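Side-chain contacts in hydrogenase maturation factor (Thermoanaerobacter tengcongensis, PDB 3VTH), which probably transfers the carbamoyl group of carbamoyl phosphate, at the cost of ATP, to the C-terminal cysteine of HypE during [NiFe]-hydrogenase maturation: residues Phe560-Phe565 with Ile652-Tyr657; Tyr657-Lys662 with Ser670-Asn675. One frame throughout, in Å; residues are numbered along the deposited sequence.

In the fold
Both contacts use helix 649-662 and lie in the second subdomain of the Kae1-like carbamoyltransferase part of HypF. Along the chain they come in series. Contact 1 brings the loop after helix 551-559 against the middle of helix 649-662. Contact 2 joins the C-terminal part of that helix to helix 666-692, across a short connection. The contact centres are about 12 Å apart, and Y657 belongs to a segment of each. They also touch: F565 CZ packs on E658 CG at 3.9 Å. Helix 649-662 thus links an outlying loop to the long helix 666-692. Both contacts are structural, one mainly packing and the other a salt bridge, and lie away from the metal and nucleotide sites.

Contact 1: Phe560-Phe565 with Ile652-Tyr657; sequences FDNISF and ILRQIY
F565 carries the apolar part of this contact. Its ring lies against the side of helix 649-662, between the stem of R654 and the ring of Y657. R654 CG sits over one face of the F565 ring, nearer the ring's margin than its centre. It is 4.1 Å from the ring centroid and 15° off the ring normal, a CH-pi contact. The CG of F565 is anti to its own backbone N (chi1 -169°), which carries the ring to the helix. The ring also reaches the helix backbone: F565 CE2 is 3.6 Å from R654 O. On the other flank F565 CE2 meets Y657 CD2 at 3.8 Å, and the two side chains run alongside each other, pointing opposite ways. Y657 CE2 also lies 3.1 Å from the carbonyl F565 O. This end is the tight one. Y657 is buried, its OH takes a hydrogen bond from the backbone N of N568, and its ring meets Y566 edge-to-face. The N562 end is looser and more polar. R654 and N562 are only partly buried, and their side chains cross at about a right angle, the amide plane tilted 55° from the guanidinium. The firm partner of R654 is E650, one turn earlier on the helix, which forms a salt bridge with NE. R654 CZ is 6.0 Å from the F565 ring centroid, too far for more than weak cation-pi attraction. The arrangement is loop-on-helix packing: the loop between helices 551-559 and 567-572, which includes a 3-10 segment, laid on helix 649-662 of the Kae1-like second subdomain.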
loop_
_atom_site.group_PDB
_atom_site.type_symbol
_atom_site.label_atom_id
_atom_site.label_comp_id
_atom_site.label_asym_id
_atom_site.label_seq_id
_atom_site.Cartn_x
_atom_site.Cartn_y
_atom_site.Cartn_z
ATOM N N PHE A 560 -33.624 -9.878 -12.515
ATOM C CA PHE A 560 -34.983 -9.372 -12.221
ATOM C C PHE A 560 -36.022 -9.600 -13.326
ATOM O O PHE A 560 -37.193 -9.887 -13.042
ATOM C CB PHE A 560 -34.945 -7.888 -11.823
ATOM C CG PHE A 560 -34.914 -6.930 -12.996
ATOM C CD1 PHE A 560 -36.052 -6.193 -13.336
ATOM C CD2 PHE A 560 -33.760 -6.778 -13.769
ATOM C CE1 PHE A 560 -36.035 -5.305 -14.424
ATOM C CE2 PHE A 560 -33.732 -5.885 -14.864
ATOM C CZ PHE A 560 -34.862 -5.151 -15.184
ATOM N N ASP A 561 -35.603 -9.472 -14.580
ATOM C CA ASP A 561 -36.561 -9.561 -15.695
ATOM C C ASP A 561 -36.610 -10.949 -16.332
ATOM O O ASP A 561 -37.156 -11.112 -17.418
ATOM C CB ASP A 561 -36.240 -8.505 -16.761
ATOM C CG ASP A 561 -34.811 -8.600 -17.264
ATOM O OD1 ASP A 561 -34.074 -9.508 -16.824
ATOM O OD2 ASP A 561 -34.416 -7.761 -18.094
ATOM N N ASN A 562 -36.015 -11.937 -15.665
ATOM C CA ASN A 562 -36.024 -13.313 -16.171
ATOM C C ASN A 562 -36.051 -14.301 -15.003
ATOM O O ASN A 562 -35.422 -15.356 -15.038
ATOM C CB ASN A 562 -34.819 -13.533 -17.105
ATOM C CG ASN A 562 -34.868 -14.873 -17.840
ATOM O OD1 ASN A 562 -33.827 -15.470 -18.131
ATOM N ND2 ASN A 562 -36.072 -15.349 -18.133
ATOM N N ILE A 563 -36.814 -13.935 -13.978
ATOM C CA ILE A 563 -36.927 -14.670 -12.712
ATOM C C ILE A 563 -37.257 -16.172 -12.835
ATOM O O ILE A 563 -36.602 -17.009 -12.199
ATOM C CB ILE A 563 -37.963 -13.953 -11.772
ATOM C CG1 ILE A 563 -37.341 -12.696 -11.139
ATOM C CG2 ILE A 563 -38.587 -14.917 -10.729
ATOM C CD1 ILE A 563 -36.223 -12.936 -10.118
ATOM N N SER A 564 -38.261 -16.508 -13.644
ATOM C CA SER A 564 -38.715 -17.895 -13.766
ATOM C C SER A 564 -37.620 -18.853 -14.248
ATOM O O SER A 564 -37.703 -20.064 -14.026
ATOM C CB SER A 564 -39.963 -17.992 -14.660
ATOM O OG SER A 564 -39.702 -17.517 -15.970
ATOM N N PHE A 565 -36.591 -18.305 -14.893
ATOM C CA PHE A 565 -35.476 -19.099 -15.407
ATOM C C PHE A 565 -34.611 -19.685 -14.280
ATOM O O PHE A 565 -34.008 -20.746 -14.444
ATOM C CB PHE A 565 -34.602 -18.232 -16.331
ATOM C CG PHE A 565 -33.575 -19.014 -17.106
ATOM C CD1 PHE A 565 -33.842 -19.417 -18.414
ATOM C CD2 PHE A 565 -32.344 -19.348 -16.530
ATOM C CE1 PHE A 565 -32.897 -20.151 -19.141
ATOM C CE2 PHE A 565 -31.392 -20.084 -17.240
ATOM C CZ PHE A 565 -31.670 -20.485 -18.551
ATOM N N ILE A 652 -25.061 -14.195 -19.742
ATOM C CA ILE A 652 -23.964 -15.012 -19.258
ATOM C C ILE A 652 -24.414 -15.762 -18.000
ATOM O O ILE A 652 -24.134 -16.957 -17.855
ATOM C CB ILE A 652 -22.713 -14.128 -18.973
ATOM C CG1 ILE A 652 -22.166 -13.574 -20.290
ATOM C CG2 ILE A 652 -21.615 -14.911 -18.221
ATOM C CD1 ILE A 652 -21.285 -12.380 -20.131
ATOM N N LEU A 653 -25.141 -15.068 -17.113
ATOM C CA LEU A 653 -25.689 -15.711 -15.908
ATOM C C LEU A 653 -26.619 -16.883 -16.256
ATOM O O LEU A 653 -26.649 -17.871 -15.533
ATOM C CB LEU A 653 -26.404 -14.709 -14.985
ATOM C CG LEU A 653 -25.566 -13.623 -14.296
ATOM C CD1 LEU A 653 -26.476 -12.699 -13.482
ATOM C CD2 LEU A 653 -24.485 -14.230 -13.399
ATOM N N ARG A 654 -27.357 -16.779 -17.360
ATOM C CA ARG A 654 -28.192 -17.909 -17.834
ATOM C C ARG A 654 -27.402 -19.181 -18.063
ATOM O O ARG A 654 -27.836 -20.251 -17.652
ATOM C CB ARG A 654 -28.886 -17.575 -19.143
ATOM C CG ARG A 654 -30.106 -16.759 -18.951
ATOM C CD ARG A 654 -30.915 -16.640 -20.217
ATOM N NE ARG A 654 -31.565 -15.335 -20.228
ATOM C CZ ARG A 654 -32.301 -14.866 -21.225
ATOM N NH1 ARG A 654 -32.498 -15.602 -22.308
ATOM N NH2 ARG A 654 -32.842 -13.659 -21.131
ATOM N N GLN A 655 -26.256 -19.061 -18.736
ATOM C CA GLN A 655 -25.394 -20.216 -19.038
ATOM C C GLN A 655 -24.719 -20.758 -17.768
ATOM O O GLN A 655 -24.555 -21.963 -17.613
ATOM C CB GLN A 655 -24.338 -19.843 -20.086
ATOM C CG GLN A 655 -24.903 -19.430 -21.476
ATOM C CD GLN A 655 -23.916 -18.584 -22.249
ATOM O OE1 GLN A 655 -24.035 -17.349 -22.301
ATOM N NE2 GLN A 655 -22.895 -19.223 -22.786
ATOM N N ILE A 656 -24.319 -19.855 -16.876
ATOM C CA ILE A 656 -23.740 -20.234 -15.584
ATOM C C ILE A 656 -24.715 -21.063 -14.750
ATOM O O ILE A 656 -24.337 -22.120 -14.223
ATOM C CB ILE A 656 -23.298 -18.998 -14.787
ATOM C CG1 ILE A 656 -22.005 -18.440 -15.380
ATOM C CG2 ILE A 656 -23.095 -19.349 -13.303
ATOM C CD1 ILE A 656 -21.647 -17.038 -14.891
ATOM N N TYR A 657 -25.952 -20.580 -14.630
ATOM C CA TYR A 657 -27.004 -21.307 -13.916
ATOM C C TYR A 657 -27.337 -22.645 -14.585
ATOM O O TYR A 657 -27.624 -23.634 -13.901
ATOM C CB TYR A 657 -28.258 -20.434 -13.748
ATOM C CG TYR A 657 -29.442 -21.127 -13.098
ATOM C CD1 TYR A 657 -29.566 -21.212 -11.705
ATOM C CD2 TYR A 657 -30.443 -21.688 -13.877
ATOM C CE1 TYR A 657 -30.682 -21.850 -11.108
ATOM C CE2 TYR A 657 -31.546 -22.323 -13.305
ATOM C CZ TYR A 657 -31.662 -22.407 -11.921
ATOM O OH TYR A 657 -32.775 -23.070 -11.399
#

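Contact 2: Tyr657-Lys662 with Ser670-Asn675; sequences YEDYMK and SAKFHN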
loop_
_atom_site.group_PDB
_atom_site.type_symbol
_atom_site.label_atom_id
_atom_site.label_comp_id
_atom_site.label_asym_id
_atom_site.label_seq_id
_atom_site.Cartn_x
_atom_site.Cartn_y
_atom_site.Cartn_z
ATOM N N TYR A 657 -25.952 -20.580 -14.630
ATOM C CA TYR A 657 -27.004 -21.307 -13.916
ATOM C C TYR A 657 -27.337 -22.645 -14.585
ATOM O O TYR A 657 -27.624 -23.634 -13.901
ATOM C CB TYR A 657 -28.258 -20.434 -13.748
ATOM C CG TYR A 657 -29.442 -21.127 -13.098
ATOM C CD1 TYR A 657 -29.566 -21.212 -11.705
ATOM C CD2 TYR A 657 -30.443 -21.688 -13.877
ATOM C CE1 TYR A 657 -30.682 -21.850 -11.108
ATOM C CE2 TYR A 657 -31.546 -22.323 -13.305
ATOM C CZ TYR A 657 -31.662 -22.407 -11.921
ATOM O OH TYR A 657 -32.775 -23.070 -11.399
ATOM N N GLU A 658 -27.304 -22.674 -15.915
ATOM C CA GLU A 658 -27.507 -23.918 -16.648
ATOM C C GLU A 658 -26.426 -24.937 -16.299
ATOM O O GLU A 658 -26.725 -26.114 -16.070
ATOM C CB GLU A 658 -27.514 -23.684 -18.157
ATOM C CG GLU A 658 -28.812 -23.138 -18.709
ATOM C CD GLU A 658 -28.852 -23.236 -20.223
ATOM O OE1 GLU A 658 -28.022 -22.575 -20.890
ATOM O OE2 GLU A 658 -29.700 -23.994 -20.740
ATOM N N ASP A 659 -25.175 -24.479 -16.268
ATOM C CA ASP A 659 -24.065 -25.343 -15.881
ATOM C C ASP A 659 -24.254 -25.856 -14.463
ATOM O O ASP A 659 -23.990 -27.023 -14.183
ATOM C CB ASP A 659 -22.718 -24.629 -16.022
ATOM C CG ASP A 659 -22.198 -24.631 -17.466
ATOM O OD1 ASP A 659 -22.852 -25.198 -18.352
ATOM O OD2 ASP A 659 -21.122 -24.066 -17.716
ATOM N N TYR A 660 -24.737 -24.983 -13.588
ATOM C CA TYR A 660 -24.910 -25.298 -12.180
ATOM C C TYR A 660 -25.983 -26.368 -11.984
ATOM O O TYR A 660 -25.763 -27.345 -11.265
ATOM C CB TYR A 660 -25.241 -24.032 -11.388
ATOM C CG TYR A 660 -25.407 -24.245 -9.902
ATOM C CD1 TYR A 660 -24.349 -24.715 -9.126
ATOM C CD2 TYR A 660 -26.613 -23.955 -9.264
ATOM C CE1 TYR A 660 -24.492 -24.916 -7.756
ATOM C CE2 TYR A 660 -26.764 -24.151 -7.880
ATOM C CZ TYR A 660 -25.698 -24.628 -7.142
ATOM O OH TYR A 660 -25.820 -24.827 -5.779
ATOM N N MET A 661 -27.128 -26.175 -12.638
ATOM C CA MET A 661 -28.223 -27.140 -12.608
ATOM C C MET A 661 -27.820 -28.522 -13.133
ATOM O O MET A 661 -28.333 -29.530 -12.660
ATOM C CB MET A 661 -29.430 -26.618 -13.396
ATOM C CG MET A 661 -30.176 -25.476 -12.703
ATOM S SD MET A 661 -30.434 -25.748 -10.924
ATOM C CE MET A 661 -31.891 -26.772 -10.935
ATOM N N LYS A 662 -26.908 -28.547 -14.107
ATOM C CA LYS A 662 -26.461 -29.795 -14.740
ATOM C C LYS A 662 -25.562 -30.586 -13.806
ATOM O O LYS A 662 -25.363 -31.774 -13.998
ATOM C CB LYS A 662 -25.709 -29.507 -16.045
ATOM C CG LYS A 662 -26.547 -29.655 -17.297
ATOM C CD LYS A 662 -26.063 -28.728 -18.409
ATOM C CE LYS A 662 -26.744 -29.088 -19.723
ATOM N NZ LYS A 662 -26.826 -27.915 -20.658
ATOM N N SER A 670 -16.495 -21.303 -12.280
ATOM C CA SER A 670 -15.750 -20.081 -11.980
ATOM C C SER A 670 -14.702 -19.818 -13.055
ATOM O O SER A 670 -14.555 -18.687 -13.525
ATOM C CB SER A 670 -15.075 -20.194 -10.613
ATOM O OG SER A 670 -14.374 -18.991 -10.333
ATOM N N ALA A 671 -13.968 -20.866 -13.436
ATOM C CA ALA A 671 -12.956 -20.740 -14.477
ATOM C C ALA A 671 -13.586 -20.237 -15.784
ATOM O O ALA A 671 -13.069 -19.318 -16.412
ATOM C CB ALA A 671 -12.219 -22.070 -14.683
ATOM N N LYS A 672 -14.712 -20.836 -16.169
ATOM C CA LYS A 672 -15.435 -20.441 -17.388
ATOM C C LYS A 672 -15.897 -18.983 -17.315
ATOM O O LYS A 672 -15.856 -18.243 -18.313
ATOM C CB LYS A 672 -16.646 -21.354 -17.602
ATOM C CG LYS A 672 -16.323 -22.792 -18.069
ATOM C CD LYS A 672 -17.613 -23.606 -18.306
ATOM C CE LYS A 672 -18.295 -23.254 -19.625
ATOM N NZ LYS A 672 -19.469 -24.140 -19.868
ATOM N N PHE A 673 -16.373 -18.578 -16.147
ATOM C CA PHE A 673 -16.778 -17.189 -15.944
ATOM C C PHE A 673 -15.592 -16.218 -16.059
ATOM O O PHE A 673 -15.706 -15.193 -16.746
ATOM C CB PHE A 673 -17.530 -17.019 -14.609
ATOM C CG PHE A 673 -17.702 -15.593 -14.188
ATOM C CD1 PHE A 673 -18.490 -14.718 -14.938
ATOM C CD2 PHE A 673 -17.067 -15.116 -13.043
ATOM C CE1 PHE A 673 -18.629 -13.367 -14.558
ATOM C CE2 PHE A 673 -17.205 -13.777 -12.647
ATOM C CZ PHE A 673 -17.987 -12.901 -13.405
ATOM N N HIS A 674 -14.471 -16.526 -15.394
ATOM C CA HIS A 674 -13.270 -15.662 -15.463
ATOM C C HIS A 674 -12.822 -15.519 -16.928
ATOM O O HIS A 674 -12.535 -14.418 -17.400
ATOM C CB HIS A 674 -12.121 -16.228 -14.624
ATOM C CG HIS A 674 -12.220 -15.941 -13.154
ATOM N ND1 HIS A 674 -13.046 -16.651 -12.308
ATOM C CD2 HIS A 674 -11.567 -15.041 -12.375
ATOM C CE1 HIS A 674 -12.902 -16.196 -11.073
ATOM N NE2 HIS A 674 -12.006 -15.222 -11.085
ATOM N N ASN A 675 -12.787 -16.640 -17.644
ATOM C CA ASN A 675 -12.370 -16.637 -19.050
ATOM C C ASN A 675 -13.280 -15.815 -19.956
ATOM O O ASN A 675 -12.813 -15.195 -20.915
ATOM C CB ASN A 675 -12.278 -18.060 -19.602
ATOM C CG ASN A 675 -11.137 -18.853 -19.009
ATOM O OD1 ASN A 675 -10.128 -18.299 -18.535
ATOM N ND2 ASN A 675 -11.288 -20.175 -19.032
#
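A salt bridge between two consecutive helices of the Kae1-like second subdomain makes this contact. D659 on helix 649-662 and K672 on helix 666-692 reach out to meet each other between the helices. D659 OD2 accepts from K672 NZ at 2.7 Å through its syn lone pair, on the side of the other carboxylate oxygen. The second oxygen, D659 OD1, stays 3.9 Å from K672 NZ, so the ammonium is held by one oxygen and not shared evenly. The lysine chain is extended at first and then bends at chi3 (78°). This bend turns the end of the chain toward one oxygen, with K672 CE 3.5 Å from D659 OD2. The backbones keep their distance: D659 CA and K672 CA, the nearest pair, are 10.0 Å apart. The two helices form a helical hairpin with a short connection, and the salt bridge spans them near this turn. Y635 comes in from a loop. Its OH is hydrogen-bonded to D659 OD2, so two groups grip the same oxygen, and its side chain also touches K672. D659 is buried, and the nearby lysine probably helps to keep it ionised. With an alanine here, the ammonium of K672 and the hydroxyl of Y635 would probably lose their shared partner, leaving the lysine end less fixed. Within helix 666-692, H674 ND1 donates to S670 O at 2.8 Å with an N-H...O angle of 164°. The oxygen of S670 lies in the imidazole plane, while the donor stands above the carbonyl plane. S670 O also accepts from H674 N, and H674 NE2 is bonded to N706.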